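Local coordinates for 4-hydroxybutyrate coenzyme A transferase (PDB 2OAS) that transfers coenzyme A between carboxylic acids, with 4-hydroxybutyrate as the named substrate, at the interface of chains A and B. Residues are numbered along the deposited sequence; one frame, centred on the assembly and turned at random. Chains: chain A/B, 4-hydroxybutyrate coenzyme A transferase.

Contact 1: the interface of chains A and B. Residues chain A 96, 98-99, 333-334, 337, 379; chain B 333, 337, 376, 378-379.
A:Asp334 OD1, a carboxylate oxygen, takes hydrogen bonds from both chains. B:Arg337 NH2 reaches A:Asp334 OD1 across the interface at 3.0 Å, on the syn side. A:Ser98 OG meets A:Asp334 OD1 nearly along its C-O axis, at 2.9 Å, and steadies the carboxylate from within its own chain. The second oxygen, A:Asp334 OD2, is met by B:Arg337 NH1 at 2.9 Å. The arginine thus grips the aspartate end-on, one nitrogen to each oxygen, with the two planes 14° apart. B:Arg337 NE turns to A:Glu99 OE2 at 3.0 Å. That bond is fairly straight (162° at H), but it meets the glutamate from above the carboxylate plane. Two acids therefore hold one guanidinium and fix its rotation. A:Phe96 CD2 lies over the middle of the guanidinium face. The other face of the phenyl ring takes the methyl CB of B:Ala378, 3.4 Å from the ring centroid. The rim of A:Phe96 points at the face of B:His379, edge-to-face, with A:Phe96 CZ 3.4 Å from B:His379 CE1. B:Thr376 OG1 is hydrogen-bonded to ND1 of this histidine. The selenomethionine A:Met333, bent at chi3 (83°), brings its methyl CE to B:His379 CE1. This mixed charged and aromatic patch ties the two subunits together in the deposited dimer.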
# COMPACT_ATOMS: atom_id res chain seq x y z
N PHE A 96 -8.92 -2.48 3.57
CA PHE A 96 -8.73 -1.04 3.78
C PHE A 96 -10.10 -0.46 4.08
O PHE A 96 -11.09 -0.90 3.51
CB PHE A 96 -8.15 -0.35 2.55
CG PHE A 96 -6.83 -0.91 2.12
CD1 PHE A 96 -5.76 -0.93 3.00
CD2 PHE A 96 -6.70 -1.51 0.88
CE1 PHE A 96 -4.57 -1.56 2.65
CE2 PHE A 96 -5.51 -2.15 0.52
CZ PHE A 96 -4.44 -2.17 1.42
N SER A 98 -11.30 2.43 3.29
CA SER A 98 -11.85 3.05 2.09
C SER A 98 -12.39 2.03 1.10
O SER A 98 -13.16 2.39 0.20
CB SER A 98 -10.78 3.91 1.42
OG SER A 98 -9.62 3.15 1.17
N GLU A 99 -12.00 0.77 1.24
CA GLU A 99 -12.47 -0.27 0.32
C GLU A 99 -13.79 -0.88 0.77
O GLU A 99 -14.46 -1.57 0.00
CB GLU A 99 -11.45 -1.41 0.22
CG GLU A 99 -10.06 -1.05 -0.28
CD GLU A 99 -10.03 -0.62 -1.74
OE1 GLU A 99 -10.58 -1.35 -2.59
OE2 GLU A 99 -9.44 0.44 -2.03
N MSE A 333 -2.37 3.36 6.26
CA MSE A 333 -1.52 3.19 5.09
C MSE A 333 -1.85 4.21 4.01
O MSE A 333 -0.97 4.88 3.47
CB MSE A 333 -1.68 1.78 4.54
CG MSE A 333 -0.61 1.42 3.55
SE MSE A 333 -1.11 -0.15 2.54
CE MSE A 333 -2.21 0.73 1.23
N ASP A 334 -3.14 4.32 3.69
CA ASP A 334 -3.60 5.27 2.69
C ASP A 334 -3.15 6.68 3.05
O ASP A 334 -2.74 7.45 2.18
CB ASP A 334 -5.11 5.20 2.58
CG ASP A 334 -5.60 4.00 1.78
OD1 ASP A 334 -6.81 3.74 1.80
OD2 ASP A 334 -4.77 3.32 1.14
N ARG A 337 0.67 7.04 2.57
CA ARG A 337 1.05 7.12 1.17
C ARG A 337 0.66 8.50 0.62
O ARG A 337 1.48 9.17 -0.01
CB ARG A 337 0.36 6.04 0.33
CG ARG A 337 0.83 5.98 -1.15
CD ARG A 337 2.34 5.74 -1.24
NE ARG A 337 2.85 5.52 -2.59
CZ ARG A 337 2.48 4.54 -3.41
NH1 ARG A 337 1.56 3.66 -3.03
NH2 ARG A 337 3.05 4.41 -4.61
N HIS A 379 6.67 2.14 2.46
CA HIS A 379 5.73 3.18 2.90
C HIS A 379 6.30 4.13 3.95
O HIS A 379 6.17 5.33 3.85
CB HIS A 379 4.48 2.56 3.50
CG HIS A 379 3.42 2.23 2.50
ND1 HIS A 379 3.05 0.94 2.20
CD2 HIS A 379 2.67 3.04 1.71
CE1 HIS A 379 2.12 0.96 1.26
NE2 HIS A 379 1.87 2.22 0.94
N MSE B 333 2.40 -3.55 -6.20
CA MSE B 333 1.39 -3.11 -5.25
C MSE B 333 0.52 -2.00 -5.85
O MSE B 333 -0.70 -2.06 -5.80
CB MSE B 333 2.06 -2.62 -3.99
CG MSE B 333 1.08 -2.46 -2.85
SE MSE B 333 1.82 -1.44 -1.41
CE MSE B 333 1.47 0.32 -2.15
N ARG B 337 -3.49 -2.23 -6.47
CA ARG B 337 -4.45 -1.32 -5.86
C ARG B 337 -5.22 -0.60 -6.95
O ARG B 337 -6.45 -0.55 -6.90
CB ARG B 337 -3.74 -0.27 -4.98
CG ARG B 337 -4.72 0.64 -4.19
CD ARG B 337 -5.61 -0.19 -3.25
NE ARG B 337 -6.47 0.59 -2.36
CZ ARG B 337 -6.03 1.43 -1.43
NH1 ARG B 337 -4.73 1.64 -1.26
NH2 ARG B 337 -6.89 2.05 -0.63
N THR B 376 0.16 -6.37 0.89
CA THR B 376 -0.50 -6.78 2.12
C THR B 376 -1.81 -7.55 1.93
O THR B 376 -2.33 -7.65 0.82
CB THR B 376 -0.79 -5.54 2.97
OG1 THR B 376 -1.72 -4.70 2.28
CG2 THR B 376 0.48 -4.77 3.23
N ALA B 378 -4.95 -6.86 2.84
CA ALA B 378 -6.01 -6.02 2.31
C ALA B 378 -5.93 -5.76 0.83
O ALA B 378 -6.96 -5.49 0.20
CB ALA B 378 -6.04 -4.70 3.08
N HIS B 379 -4.72 -5.84 0.27
CA HIS B 379 -4.49 -5.62 -1.16
C HIS B 379 -4.93 -6.76 -2.05
O HIS B 379 -5.60 -6.55 -3.06
CB HIS B 379 -3.00 -5.38 -1.43
CG HIS B 379 -2.57 -3.96 -1.28
ND1 HIS B 379 -1.72 -3.54 -0.28
CD2 HIS B 379 -2.89 -2.85 -2.00
CE1 HIS B 379 -1.54 -2.23 -0.39
NE2 HIS B 379 -2.24 -1.79 -1.42

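Contact 2: the interface of chains A and B. Residues chain A 92-94, 325; chain B 377, 395-397, 400.
A:Pro94 CG lies over the centre of the guanidinium face of B:Arg400, 3.6 Å from B:Arg400 CZ. At the edge of that guanidinium are two carbonyl oxygens of its own chain. B:Arg400 NH2 donates to B:Arg377 O at 2.7 Å, from above the carbonyl plane, and NH1 makes a weak bond to B:Arg395 O. The bend at chi3 (89°) lays the flat group against A:Pro94, the two side chains running past each other in opposite directions. An alanine in place of B:Arg400 would remove the donor to B:Arg377 O and would probably open a gap beside A:Pro94. The phenol ring of A:Tyr92 has A:Ile325 CG2 over one face and A:Pro94 N over the other. At its edge, in plane, sits B:Leu397 CD1, 3.9 Å from A:Tyr92 CD1. This methyl also meets A:Ile325 CD1 tip to tip. B:Leu397 CD2, the other methyl, rests 3.8 Å from A:Pro94 CD. B:Arg377 CB packs against A:Pro94 CB, at 3.8 Å. A:Val93 CG2 lies against B:Ser396 CA. A weak bond from B:Leu397 N to A:Tyr92 O joins the backbones. The patch is mainly apolar. It seats the start of helix 397-405 of one subunit against the A:Tyr92 to A:Pro94 segment of the other.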
# COMPACT_ATOMS: atom_id res chain seq x y z
N TYR A 92 -12.38 -12.32 11.22
CA TYR A 92 -11.71 -11.06 10.92
C TYR A 92 -11.42 -11.00 9.43
O TYR A 92 -10.73 -11.88 8.88
CB TYR A 92 -10.40 -10.94 11.68
CG TYR A 92 -9.50 -9.82 11.20
CD1 TYR A 92 -8.24 -10.09 10.69
CD2 TYR A 92 -9.90 -8.49 11.29
CE1 TYR A 92 -7.39 -9.06 10.28
CE2 TYR A 92 -9.07 -7.45 10.89
CZ TYR A 92 -7.81 -7.74 10.40
OH TYR A 92 -6.95 -6.72 10.06
N VAL A 93 -11.93 -9.96 8.78
CA VAL A 93 -11.74 -9.75 7.35
C VAL A 93 -10.84 -8.56 7.10
O VAL A 93 -11.26 -7.42 7.21
CB VAL A 93 -13.08 -9.53 6.63
CG1 VAL A 93 -12.86 -9.32 5.13
CG2 VAL A 93 -13.99 -10.74 6.86
N PRO A 94 -9.57 -8.80 6.76
CA PRO A 94 -8.67 -7.67 6.52
C PRO A 94 -9.08 -6.88 5.27
O PRO A 94 -9.26 -7.45 4.20
CB PRO A 94 -7.31 -8.34 6.40
CG PRO A 94 -7.63 -9.67 5.80
CD PRO A 94 -8.88 -10.09 6.53
N ILE A 325 -5.56 -11.29 16.27
CA ILE A 325 -6.03 -10.00 15.78
C ILE A 325 -6.41 -9.07 16.91
O ILE A 325 -7.21 -9.43 17.77
CB ILE A 325 -7.24 -10.17 14.86
CG1 ILE A 325 -6.94 -11.25 13.81
CG2 ILE A 325 -7.59 -8.84 14.20
CD1 ILE A 325 -5.71 -10.99 12.98
N ARG B 377 -2.32 -8.11 3.02
CA ARG B 377 -3.58 -8.84 3.03
C ARG B 377 -4.69 -8.06 2.34
O ARG B 377 -5.31 -8.55 1.42
CB ARG B 377 -4.08 -9.04 4.46
CG ARG B 377 -3.25 -9.89 5.34
CD ARG B 377 -3.72 -9.71 6.77
NE ARG B 377 -3.17 -10.77 7.60
CZ ARG B 377 -3.08 -10.73 8.92
NH1 ARG B 377 -3.51 -9.67 9.59
NH2 ARG B 377 -2.56 -11.76 9.56
N ARG B 395 -12.74 -11.94 1.85
CA ARG B 395 -12.83 -13.20 2.58
C ARG B 395 -12.17 -13.15 3.95
O ARG B 395 -11.15 -12.49 4.14
CB ARG B 395 -12.22 -14.33 1.76
CG ARG B 395 -12.62 -14.33 0.31
CD ARG B 395 -14.11 -14.54 0.14
NE ARG B 395 -14.61 -13.89 -1.07
CZ ARG B 395 -14.41 -14.32 -2.32
NH1 ARG B 395 -14.91 -13.64 -3.34
NH2 ARG B 395 -13.73 -15.44 -2.53
N SER B 396 -12.75 -13.83 4.93
CA SER B 396 -12.16 -13.85 6.28
C SER B 396 -10.85 -14.64 6.32
O SER B 396 -10.41 -15.20 5.32
CB SER B 396 -13.15 -14.47 7.25
OG SER B 396 -13.69 -15.65 6.71
N LEU B 397 -10.21 -14.68 7.48
CA LEU B 397 -8.95 -15.41 7.58
C LEU B 397 -9.15 -16.90 7.37
O LEU B 397 -8.33 -17.54 6.72
CB LEU B 397 -8.24 -15.17 8.91
CG LEU B 397 -7.83 -13.74 9.24
CD1 LEU B 397 -6.93 -13.74 10.47
CD2 LEU B 397 -7.11 -13.10 8.06
N ARG B 400 -9.79 -17.44 3.60
CA ARG B 400 -8.57 -17.23 2.84
C ARG B 400 -7.66 -18.44 2.96
O ARG B 400 -7.18 -18.98 1.96
CB ARG B 400 -7.86 -15.96 3.35
CG ARG B 400 -8.66 -14.65 3.15
CD ARG B 400 -8.21 -13.49 4.07
NE ARG B 400 -7.15 -12.67 3.50
CZ ARG B 400 -7.34 -11.60 2.73
NH1 ARG B 400 -8.57 -11.20 2.42
NH2 ARG B 400 -6.30 -10.93 2.26

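Contact 3: the interface of chains A and B. Residues chain A 102-103, 108; chain B 340, 393-394.
B:Lys393 and A:Glu108 form the salt bridge of this patch. B:Lys393 NZ lies 3.0 Å from A:Glu108 OE2, a carboxylate oxygen, and the hydrogen bond within the pair is weak. The two side chains cross at about a right angle. A:Glu108 is extended beyond CG, which carries its carboxylate out to the lysine. B:Lys393 is bent at chi2, chi3 and chi4, and this folding brings its tip to the carboxylate. A second polar link runs the other way. The side-chain nitrogen A:Lys102 NZ donates to the backbone oxygen B:Gly340 O at 3.2 Å, tilted 27° from the carbonyl plane. The two lysine tips also come close, with A:Lys102 NZ and B:Lys393 NZ 2.9 Å apart. Two ammonium groups would repel at that distance, so the placement of these tips is doubtful. The doubt extends to the salt bridge and to the bond to B:Gly340 O, since both end on these nitrogens. Apolar contact comes from A:Leu103, whose methyl A:Leu103 CD1 lies 4.2 Å from B:Gly394 CA, and from the aliphatic part of B:Lys393 against A:Glu108. The glycine brings no side chain to this meeting. In the fold, A:Lys102 and A:Leu103 belong to helix 100-105, and A:Glu108 follows in a loop. They face B:Gly340, near the end of helix 332-341, and the loop of B:Lys393 and B:Gly394, which follows strand 388-391.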
# COMPACT_ATOMS: atom_id res chain seq x y z
N LYS A 102 -16.90 0.19 -1.28
CA LYS A 102 -16.85 -0.44 -2.59
C LYS A 102 -17.31 -1.91 -2.55
O LYS A 102 -17.96 -2.40 -3.48
CB LYS A 102 -15.44 -0.37 -3.18
CG LYS A 102 -15.25 -1.22 -4.43
CD LYS A 102 -13.89 -1.98 -4.42
CE LYS A 102 -13.85 -3.06 -5.53
NZ LYS A 102 -12.53 -3.76 -5.70
N LEU A 103 -16.95 -2.61 -1.47
CA LEU A 103 -17.33 -4.01 -1.29
C LEU A 103 -18.85 -4.11 -1.23
O LEU A 103 -19.45 -5.07 -1.70
CB LEU A 103 -16.73 -4.57 0.01
CG LEU A 103 -16.76 -6.09 0.20
CD1 LEU A 103 -15.71 -6.71 -0.71
CD2 LEU A 103 -16.44 -6.45 1.64
N GLU A 108 -20.36 -7.14 -3.96
CA GLU A 108 -19.55 -8.30 -3.59
C GLU A 108 -19.99 -8.85 -2.24
O GLU A 108 -19.99 -10.06 -2.03
CB GLU A 108 -18.06 -7.92 -3.55
CG GLU A 108 -17.47 -7.61 -4.93
CD GLU A 108 -16.05 -7.05 -4.87
OE1 GLU A 108 -15.86 -5.94 -4.31
OE2 GLU A 108 -15.12 -7.73 -5.37
N GLY B 340 -7.83 -2.56 -8.27
CA GLY B 340 -9.02 -2.67 -7.45
C GLY B 340 -9.92 -1.45 -7.56
O GLY B 340 -11.14 -1.55 -7.49
N LYS B 393 -10.55 -11.51 -1.80
CA LYS B 393 -11.27 -10.24 -1.68
C LYS B 393 -12.48 -10.35 -0.78
O LYS B 393 -13.46 -11.05 -1.10
CB LYS B 393 -11.73 -9.77 -3.06
CG LYS B 393 -10.99 -8.56 -3.55
CD LYS B 393 -11.57 -7.29 -2.97
CE LYS B 393 -12.77 -6.85 -3.79
NZ LYS B 393 -12.37 -6.62 -5.21
N GLY B 394 -12.42 -9.65 0.34
CA GLY B 394 -13.53 -9.69 1.28
C GLY B 394 -13.63 -10.98 2.07
O GLY B 394 -14.52 -11.11 2.90

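The three contacts lie close together on one two-fold symmetric interface. The centres of their C-alpha atoms are about 14 Å apart for contacts 1 and 2, 13 Å for contacts 1 and 3, and 12 Å for contacts 2 and 3. On chain A, residues 92 to 108 supply part of every contact. On chain B, helix 332-341 serves contacts 1 and 3. Residues 376-379 divide between contacts 1 and 2, and residues 393-397 between contacts 2 and 3. Neighbouring patches are thus built from few segments, and each has a twin with the chains exchanged, which fits a dimer.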